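Local atomic coordinates of putative glycosyltransferase (GalT1) (Streptococcus parasanguinis, PDB entry 4PHS), a protein that probably transfers a sugar from a UDP-linked donor, this chain being the UDP-binding GT-D-fold domain of a longer putative glycosyltransferase. Residues L149-A154 / V203-T208. Numbering follows the deposited sequence.
Sequences LIVEGA and VMLGPT. With UDP (uridine-5'-diphosphate), chain B.
Two neighbouring parallel strands of the GT-D fold, 147-153 and 200-204, meet here at their C-terminal ends, where the UDP site of this Rossmann-like sheet lies. Val151 pairs with Val203 in parallel register. Met204 N donates to Val151 O at 2.8 Å, with an N-H...O angle of 166°. The same oxygen also receives a CA-H...O contact from Val203 CA.

Beyond this bond the strands part. Glu152 CA still sits 3.2 Å from Met204 O. The side chains of Glu152 and Met204 lie on one face of the sheet and touch through their CB atoms. Met204 is selenomethionine. Its chain bends back at chi2 (75°), which brings SE across Ile150 to within 4.1 Å of CG2. The buried carboxylate of Glu152 turns elsewhere, to a salt bridge with Arg173 and a hydrogen bond with Ser158. On the other face Val151 CB packs against Val203 CG1, and helix 206-218 covers both valines through Leu212.

Leu205 points back at strand 147-153 and packs where the two strands diverge. Its CD1 lies 3.5 Å from Glu152 C and equally close to uracil O2, so this methyl group touches strand and base together. Gly153 comes to the base from the other strand, its CA 3.0 Å from UDP O2. Ser156 bonds both Gly153 N and the nucleotide. Just after Leu205, Gly206 N donates to UDP O5' at 3.2 Å, a bond bent to 142°.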
loop_
_atom_site.group_PDB
_atom_site.type_symbol
_atom_site.label_atom_id
_atom_site.label_comp_id
_atom_site.label_asym_id
_atom_site.label_seq_id
_atom_site.Cartn_x
_atom_site.Cartn_y
_atom_site.Cartn_z
ATOM N N LEU A 149 -9.431 -12.139 -2.832
ATOM C CA LEU A 149 -9.095 -12.376 -1.440
ATOM C C LEU A 149 -8.467 -11.097 -0.928
ATOM O O LEU A 149 -7.417 -10.689 -1.416
ATOM C CB LEU A 149 -8.102 -13.520 -1.285
ATOM C CG LEU A 149 -7.666 -13.778 0.159
ATOM C CD1 LEU A 149 -8.860 -14.101 1.038
ATOM C CD2 LEU A 149 -6.643 -14.906 0.225
ATOM N N ILE A 150 -9.130 -10.463 0.037
ATOM C CA ILE A 150 -8.620 -9.234 0.638
ATOM C C ILE A 150 -8.063 -9.571 2.008
ATOM O O ILE A 150 -8.775 -10.126 2.855
ATOM C CB ILE A 150 -9.729 -8.179 0.763
ATOM C CG1 ILE A 150 -10.074 -7.622 -0.618
ATOM C CG2 ILE A 150 -9.273 -7.048 1.682
ATOM C CD1 ILE A 150 -11.219 -6.630 -0.617
ATOM N N VAL A 151 -6.767 -9.316 2.192
ATOM C CA VAL A 151 -6.103 -9.544 3.475
ATOM C C VAL A 151 -5.865 -8.167 4.047
ATOM O O VAL A 151 -5.097 -7.386 3.492
ATOM C CB VAL A 151 -4.765 -10.276 3.298
ATOM C CG1 VAL A 151 -4.171 -10.642 4.654
ATOM C CG2 VAL A 151 -4.963 -11.508 2.438
ATOM N N GLU A 152 -6.542 -7.852 5.146
ATOM C CA GLU A 152 -6.502 -6.490 5.691
ATOM C C GLU A 152 -6.733 -6.551 7.194
ATOM O O GLU A 152 -7.021 -7.620 7.743
ATOM C CB GLU A 152 -7.583 -5.617 5.041
ATOM C CG GLU A 152 -8.989 -6.100 5.382
ATOM C CD GLU A 152 -10.108 -5.244 4.804
ATOM O OE1 GLU A 152 -9.839 -4.233 4.099
ATOM O OE2 GLU A 152 -11.275 -5.601 5.056
ATOM N N GLY A 153 -6.640 -5.405 7.855
ATOM C CA GLY A 153 -6.821 -5.355 9.303
ATOM C C GLY A 153 -8.264 -5.172 9.706
ATOM O O GLY A 153 -9.119 -4.883 8.870
ATOM N N ALA A 154 -8.532 -5.314 11.003
ATOM C CA ALA A 154 -9.899 -5.235 11.521
ATOM C C ALA A 154 -10.554 -3.873 11.330
ATOM O O ALA A 154 -11.780 -3.774 11.190
ATOM C CB ALA A 154 -9.927 -5.660 12.993
ATOM N N VAL A 203 -3.781 -6.811 -0.637
ATOM C CA VAL A 203 -3.317 -6.747 0.743
ATOM C C VAL A 203 -3.256 -5.312 1.242
ATOM O O VAL A 203 -2.653 -4.450 0.601
ATOM C CB VAL A 203 -1.943 -7.415 0.904
ATOM C CG1 VAL A 203 -1.624 -7.591 2.385
ATOM C CG2 VAL A 203 -1.917 -8.799 0.194
HETATM N N MSE A 204 -3.914 -5.056 2.375
HETATM C CA MSE A 204 -3.875 -3.747 3.020
HETATM C C MSE A 204 -3.459 -3.963 4.460
HETATM O O MSE A 204 -4.301 -4.172 5.333
HETATM C CB MSE A 204 -5.245 -3.068 2.946
HETATM C CG MSE A 204 -5.746 -2.786 1.512
HETATM SE SE MSE A 204 -6.368 -4.405 0.581
HETATM C CE MSE A 204 -7.735 -3.594 -0.560
ATOM N N LEU A 205 -2.153 -3.964 4.705
ATOM C CA LEU A 205 -1.660 -4.471 5.985
ATOM C C LEU A 205 -0.287 -3.913 6.345
ATOM O O LEU A 205 0.547 -4.607 6.919
ATOM C CB LEU A 205 -1.626 -6.004 5.969
ATOM C CG LEU A 205 -1.831 -6.712 7.316
ATOM C CD1 LEU A 205 -3.255 -6.558 7.783
ATOM C CD2 LEU A 205 -1.455 -8.198 7.231
ATOM N N GLY A 206 -0.043 -2.646 6.011
ATOM C CA GLY A 206 1.172 -1.980 6.466
ATOM C C GLY A 206 2.431 -2.726 6.075
ATOM O O GLY A 206 2.482 -3.331 5.005
ATOM N N PRO A 207 3.452 -2.713 6.943
ATOM C CA PRO A 207 4.704 -3.372 6.553
ATOM C C PRO A 207 4.570 -4.878 6.368
ATOM O O PRO A 207 5.309 -5.463 5.571
ATOM C CB PRO A 207 5.635 -3.087 7.738
ATOM C CG PRO A 207 5.081 -1.854 8.365
ATOM C CD PRO A 207 3.586 -1.949 8.194
ATOM N N THR A 208 3.637 -5.494 7.079
ATOM C CA THR A 208 3.413 -6.927 6.942
ATOM C C THR A 208 2.964 -7.294 5.532
ATOM O O THR A 208 3.314 -8.354 5.008
ATOM C CB THR A 208 2.391 -7.407 7.971
ATOM O OG1 THR A 208 2.856 -7.045 9.277
ATOM C CG2 THR A 208 2.194 -8.920 7.879
HETATM N N1 UDP B . -2.671 -2.242 8.720
HETATM C C2 UDP B . -3.212 -3.272 9.445
HETATM N N3 UDP B . -2.439 -3.945 10.363
HETATM C C4 UDP B . -1.115 -3.582 10.566
HETATM C C5 UDP B . -0.563 -2.550 9.813
HETATM C C6 UDP B . -1.406 -1.795 8.997
HETATM O O2 UDP B . -4.389 -3.594 9.271
HETATM O O4 UDP B . -0.418 -4.186 11.388
HETATM C "C1'" UDP B . -3.501 -1.598 7.680
HETATM C "C2'" UDP B . -4.103 -0.249 7.990
HETATM O "O2'" UDP B . -5.264 -0.355 8.795
HETATM C "C3'" UDP B . -4.426 0.236 6.580
HETATM C "C4'" UDP B . -3.302 -0.367 5.738
HETATM O "O4'" UDP B . -2.682 -1.361 6.543
HETATM O "O3'" UDP B . -5.663 -0.291 6.127
HETATM C "C5'" UDP B . -2.257 0.652 5.296
HETATM O "O5'" UDP B . -1.201 -0.027 4.635
HETATM P PA UDP B . 0.098 0.760 4.125
HETATM O O1A UDP B . 0.812 -0.145 3.184
HETATM O O2A UDP B . 0.892 1.326 5.234
HETATM O O3A UDP B . -0.617 1.972 3.316
HETATM P PB UDP B . -0.042 3.135 2.346
HETATM O O1B UDP B . -0.991 3.143 1.224
HETATM O O2B UDP B . 1.377 2.888 1.967
HETATM O O3B UDP B . -0.186 4.419 3.121
#